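Local structure of polyhedrin (5A99) at residues 36-42 with 107-113. The protein forms the crystalline matrix of cypovirus polyhedra, the insect-virus occlusion bodies that probably shelter embedded virus particles outside the host. Numbering follows the deposited sequence.
Sequences HLVLYMK and EPVSFQF
Two central neighbours of a six-stranded antiparallel sheet meet here, and a classic beta bulge closes their pairing. Strands 36-40 and 110-113 approach to 4.7 Å between axes, their directions 159° apart. The register sets Leu37 opposite Phe113 and Leu39 opposite Phe111 as non-hydrogen-bonded pairs, Val38 opposite Gln112 and Tyr40 opposite Ser110 as hydrogen-bonded ones. Val38 N donates to Gln112 O and Gln112 N to Val38 O, both at 2.9 Å; Tyr40 N reaches Ser110 O at 3.0 Å. Val109 (phi/psi -84/-38) then breaks the extended course, so that it and Ser110 both face Tyr40: Val109 N gives Tyr40 O a 2.7 Å bond, Ser110 N a weak one of 3.5 Å.

On the face of Leu37, Leu39, Phe111 and Phe113, the Phe111 ring (chi1 p) turns away from strand 36-40, so its CB, not its ring, meets Leu37 CD1 (4.3 Å) and Leu39 CD2 (4.0 Å). Leu37 also packs on Ile185 and Phe187 of the second sheet. Next along the chain, Met41, with chi1 to chi3 all m, curls back until its SD lies 3.9 Å from Pro108 CB, which also meets Leu39 CB at 4.1 Å.

Where Lys42 faces Glu107, a water accepts from Lys42 N (2.9 Å) and donates to Glu107 O (2.8 Å). Across the sheet, Tyr40 (chi1 m) lies along strand 110-113, its ring edge near Phe111 C and Gln112 N; its OH also bonds Tyr240. Extended Gln112, held also by Ser169, meets the tyrosine tip: its NE2 donates to Tyr40 OH at 2.8 Å.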
ATOM      1  N   HIS A  36      11.311  12.336   3.970  1.00  6.19           N
ATOM      2  CA  HIS A  36      12.417  11.386   3.999  1.00  9.35           C
ATOM      3  C   HIS A  36      12.544  10.765   5.370  1.00  9.76           C
ATOM      4  O   HIS A  36      12.598  11.469   6.377  1.00  8.18           O
ATOM      5  CB  HIS A  36      13.736  12.074   3.672  1.00  8.15           C
ATOM      6  CG  HIS A  36      13.982  12.266   2.209  1.00 11.30           C
ATOM      7  ND1 HIS A  36      13.647  13.425   1.550  1.00 11.08           N
ATOM      8  CD2 HIS A  36      14.554  11.457   1.284  1.00 10.00           C
ATOM      9  CE1 HIS A  36      13.989  13.322   0.277  1.00 11.28           C
ATOM     10  NE2 HIS A  36      14.532  12.132   0.088  1.00  7.42           N
ATOM     11  N   LEU A  37      12.609   9.442   5.404  1.00 11.69           N
ATOM     12  CA  LEU A  37      12.967   8.754   6.621  1.00 12.62           C
ATOM     13  C   LEU A  37      14.363   8.193   6.393  1.00 10.59           C
ATOM     14  O   LEU A  37      14.568   7.317   5.547  1.00  9.28           O
ATOM     15  CB  LEU A  37      11.952   7.658   6.943  1.00  9.44           C
ATOM     16  CG  LEU A  37      12.248   6.819   8.188  1.00 14.40           C
ATOM     17  CD1 LEU A  37      12.494   7.690   9.410  1.00 13.84           C
ATOM     18  CD2 LEU A  37      11.098   5.831   8.443  1.00 14.74           C
ATOM     19  N   VAL A  38      15.327   8.745   7.116  1.00 12.52           N
ATOM     20  CA  VAL A  38      16.720   8.364   6.950  1.00 12.20           C
ATOM     21  C   VAL A  38      17.127   7.529   8.145  1.00 12.14           C
ATOM     22  O   VAL A  38      17.020   7.970   9.287  1.00 12.41           O
ATOM     23  CB  VAL A  38      17.633   9.588   6.866  1.00 10.69           C
ATOM     24  CG1 VAL A  38      19.107   9.161   6.610  1.00  8.29           C
ATOM     25  CG2 VAL A  38      17.135  10.529   5.804  1.00  8.97           C
ATOM     26  N   LEU A  39      17.595   6.324   7.876  1.00 10.71           N
ATOM     27  CA  LEU A  39      17.973   5.408   8.947  1.00 14.04           C
ATOM     28  C   LEU A  39      19.476   5.192   8.959  1.00 13.88           C
ATOM     29  O   LEU A  39      20.063   4.766   7.963  1.00 12.79           O
ATOM     30  CB  LEU A  39      17.242   4.079   8.771  1.00 14.24           C
ATOM     31  CG  LEU A  39      15.725   4.268   8.687  1.00 18.16           C
ATOM     32  CD1 LEU A  39      15.012   3.019   8.218  1.00 13.49           C
ATOM     33  CD2 LEU A  39      15.201   4.709  10.043  1.00 10.66           C
ATOM     34  N   TYR A  40      20.095   5.509  10.087  1.00 10.24           N
ATOM     35  CA  TYR A  40      21.524   5.332  10.238  1.00 12.03           C
ATOM     36  C   TYR A  40      21.783   3.991  10.882  1.00 12.30           C
ATOM     37  O   TYR A  40      21.380   3.733  12.015  1.00 10.45           O
ATOM     38  CB  TYR A  40      22.108   6.481  11.053  1.00 10.98           C
ATOM     39  CG  TYR A  40      21.740   7.821  10.464  1.00 14.24           C
ATOM     40  CD1 TYR A  40      22.498   8.390   9.442  1.00 14.67           C
ATOM     41  CD2 TYR A  40      20.611   8.499  10.900  1.00 14.40           C
ATOM     42  CE1 TYR A  40      22.147   9.612   8.892  1.00 17.95           C
ATOM     43  CE2 TYR A  40      20.257   9.714  10.360  1.00 18.18           C
ATOM     44  CZ  TYR A  40      21.024  10.264   9.356  1.00 14.77           C
ATOM     45  OH  TYR A  40      20.665  11.472   8.816  1.00 14.44           O
ATOM     46  N   MET A  41      22.452   3.131  10.132  1.00 11.60           N
ATOM     47  CA  MET A  41      22.581   1.739  10.512  1.00 12.95           C
ATOM     48  C   MET A  41      23.853   1.519  11.340  1.00 10.72           C
ATOM     49  O   MET A  41      24.670   2.431  11.534  1.00 12.84           O
ATOM     50  CB  MET A  41      22.554   0.851   9.255  1.00  6.73           C
ATOM     51  CG  MET A  41      21.393   1.143   8.277  1.00 15.60           C
ATOM     52  SD  MET A  41      19.711   1.256   8.955  1.00 14.51           S
ATOM     53  CE  MET A  41      19.459  -0.450   9.426  1.00 12.46           C
ATOM     54  N   LYS A  42      24.009   0.306  11.838  1.00  9.00           N
ATOM     55  CA  LYS A  42      25.067  -0.011  12.788  1.00 15.90           C
ATOM     56  C   LYS A  42      26.453  -0.050  12.124  1.00 14.32           C
ATOM     57  O   LYS A  42      27.481   0.018  12.804  1.00 11.85           O
ATOM     58  CB  LYS A  42      24.729  -1.325  13.500  1.00 11.66           C
ATOM     59  CG  LYS A  42      23.494  -1.192  14.380  1.00 12.71           C
ATOM     60  CD  LYS A  42      23.118  -2.462  15.136  1.00 18.58           C
ATOM     61  CE  LYS A  42      22.091  -2.138  16.227  1.00 12.04           C
ATOM     62  NZ  LYS A  42      21.668  -3.295  17.038  1.00 24.07           N
ATOM     63  N   GLU A 107      19.292  -3.770  12.657  1.00 14.57           N
ATOM     64  CA  GLU A 107      18.461  -2.677  13.167  1.00 17.92           C
ATOM     65  C   GLU A 107      19.173  -1.327  13.142  1.00 13.30           C
ATOM     66  O   GLU A 107      20.375  -1.250  13.366  1.00 14.49           O
ATOM     67  CB  GLU A 107      18.027  -2.977  14.601  1.00 19.03           C
ATOM     68  CG  GLU A 107      17.135  -4.209  14.757  1.00 14.65           C
ATOM     69  CD  GLU A 107      16.633  -4.352  16.178  1.00 13.98           C
ATOM     70  OE1 GLU A 107      17.435  -4.728  17.052  1.00 14.67           O
ATOM     71  OE2 GLU A 107      15.447  -4.064  16.429  1.00 13.71           O
ATOM     72  N   PRO A 108      18.411  -0.252  12.898  1.00 12.86           N
ATOM     73  CA  PRO A 108      18.945   1.109  12.806  1.00 14.30           C
ATOM     74  C   PRO A 108      19.340   1.643  14.179  1.00 15.05           C
ATOM     75  O   PRO A 108      18.740   1.286  15.196  1.00 17.38           O
ATOM     76  CB  PRO A 108      17.766   1.906  12.230  1.00 14.72           C
ATOM     77  CG  PRO A 108      16.553   1.175  12.719  1.00 16.24           C
ATOM     78  CD  PRO A 108      16.945  -0.282  12.748  1.00 14.67           C
ATOM     79  N   VAL A 109      20.362   2.486  14.198  1.00 16.27           N
ATOM     80  CA  VAL A 109      20.815   3.114  15.424  1.00 12.33           C
ATOM     81  C   VAL A 109      19.997   4.361  15.730  1.00 14.08           C
ATOM     82  O   VAL A 109      19.682   4.659  16.883  1.00 11.41           O
ATOM     83  CB  VAL A 109      22.296   3.514  15.292  1.00 12.15           C
ATOM     84  CG1 VAL A 109      22.792   4.160  16.577  1.00 17.31           C
ATOM     85  CG2 VAL A 109      23.125   2.305  14.945  1.00 15.64           C
ATOM     86  N   SER A 110      19.651   5.095  14.682  1.00 13.61           N
ATOM     87  CA  SER A 110      18.993   6.372  14.858  1.00 12.76           C
ATOM     88  C   SER A 110      18.374   6.766  13.534  1.00 14.55           C
ATOM     89  O   SER A 110      18.522   6.056  12.525  1.00 11.43           O
ATOM     90  CB  SER A 110      19.987   7.439  15.320  1.00 12.54           C
ATOM     91  OG  SER A 110      20.897   7.745  14.273  1.00 19.36           O
ATOM     92  N   PHE A 111      17.677   7.892  13.541  1.00 10.56           N
ATOM     93  CA  PHE A 111      16.955   8.338  12.360  1.00 14.41           C
ATOM     94  C   PHE A 111      17.029   9.858  12.186  1.00 12.39           C
ATOM     95  O   PHE A 111      17.301  10.605  13.137  1.00 10.52           O
ATOM     96  CB  PHE A 111      15.478   7.925  12.479  1.00 16.24           C
ATOM     97  CG  PHE A 111      14.709   8.741  13.483  1.00 16.21           C
ATOM     98  CD1 PHE A 111      14.154   9.960  13.121  1.00 19.16           C
ATOM     99  CD2 PHE A 111      14.567   8.312  14.797  1.00 18.60           C
ATOM    100  CE1 PHE A 111      13.469  10.730  14.048  1.00 10.66           C
ATOM    101  CE2 PHE A 111      13.866   9.084  15.729  1.00 11.33           C
ATOM    102  CZ  PHE A 111      13.317  10.289  15.341  1.00 12.22           C
ATOM    103  N   GLN A 112      16.786  10.307  10.959  1.00  9.85           N
ATOM    104  CA  GLN A 112      16.475  11.706  10.695  1.00 11.01           C
ATOM    105  C   GLN A 112      15.239  11.755   9.795  1.00  7.57           C
ATOM    106  O   GLN A 112      15.180  11.090   8.750  1.00 10.26           O
ATOM    107  CB  GLN A 112      17.659  12.451  10.056  1.00 10.35           C
ATOM    108  CG  GLN A 112      17.283  13.846   9.539  1.00  7.00           C
ATOM    109  CD  GLN A 112      18.476  14.725   9.159  1.00 13.01           C
ATOM    110  OE1 GLN A 112      18.331  15.938   8.981  1.00 10.52           O
ATOM    111  NE2 GLN A 112      19.640  14.119   8.994  1.00 15.23           N
ATOM    112  N   PHE A 113      14.236  12.512  10.225  1.00 12.38           N
ATOM    113  CA  PHE A 113      13.006  12.663   9.455  1.00 10.07           C
ATOM    114  C   PHE A 113      12.971  14.083   8.908  1.00  9.06           C
ATOM    115  O   PHE A 113      13.117  15.046   9.663  1.00  8.48           O
ATOM    116  CB  PHE A 113      11.800  12.367  10.353  1.00  9.14           C
ATOM    117  CG  PHE A 113      10.470  12.523   9.673  1.00  5.24           C
ATOM    118  CD1 PHE A 113      10.113  11.698   8.614  1.00  8.90           C
ATOM    119  CD2 PHE A 113       9.564  13.481  10.102  1.00 10.27           C
ATOM    120  CE1 PHE A 113       8.873  11.827   7.997  1.00 11.92           C
ATOM    121  CE2 PHE A 113       8.323  13.613   9.487  1.00  6.41           C
ATOM    122  CZ  PHE A 113       7.986  12.784   8.429  1.00  9.30           C
TER
HETATM  123  O   HOH W   1      22.165  -1.939  11.384  1.00  7.71           O
HETATM  124  O   HOH W   2      18.979  -2.304  18.057  1.00 23.07           O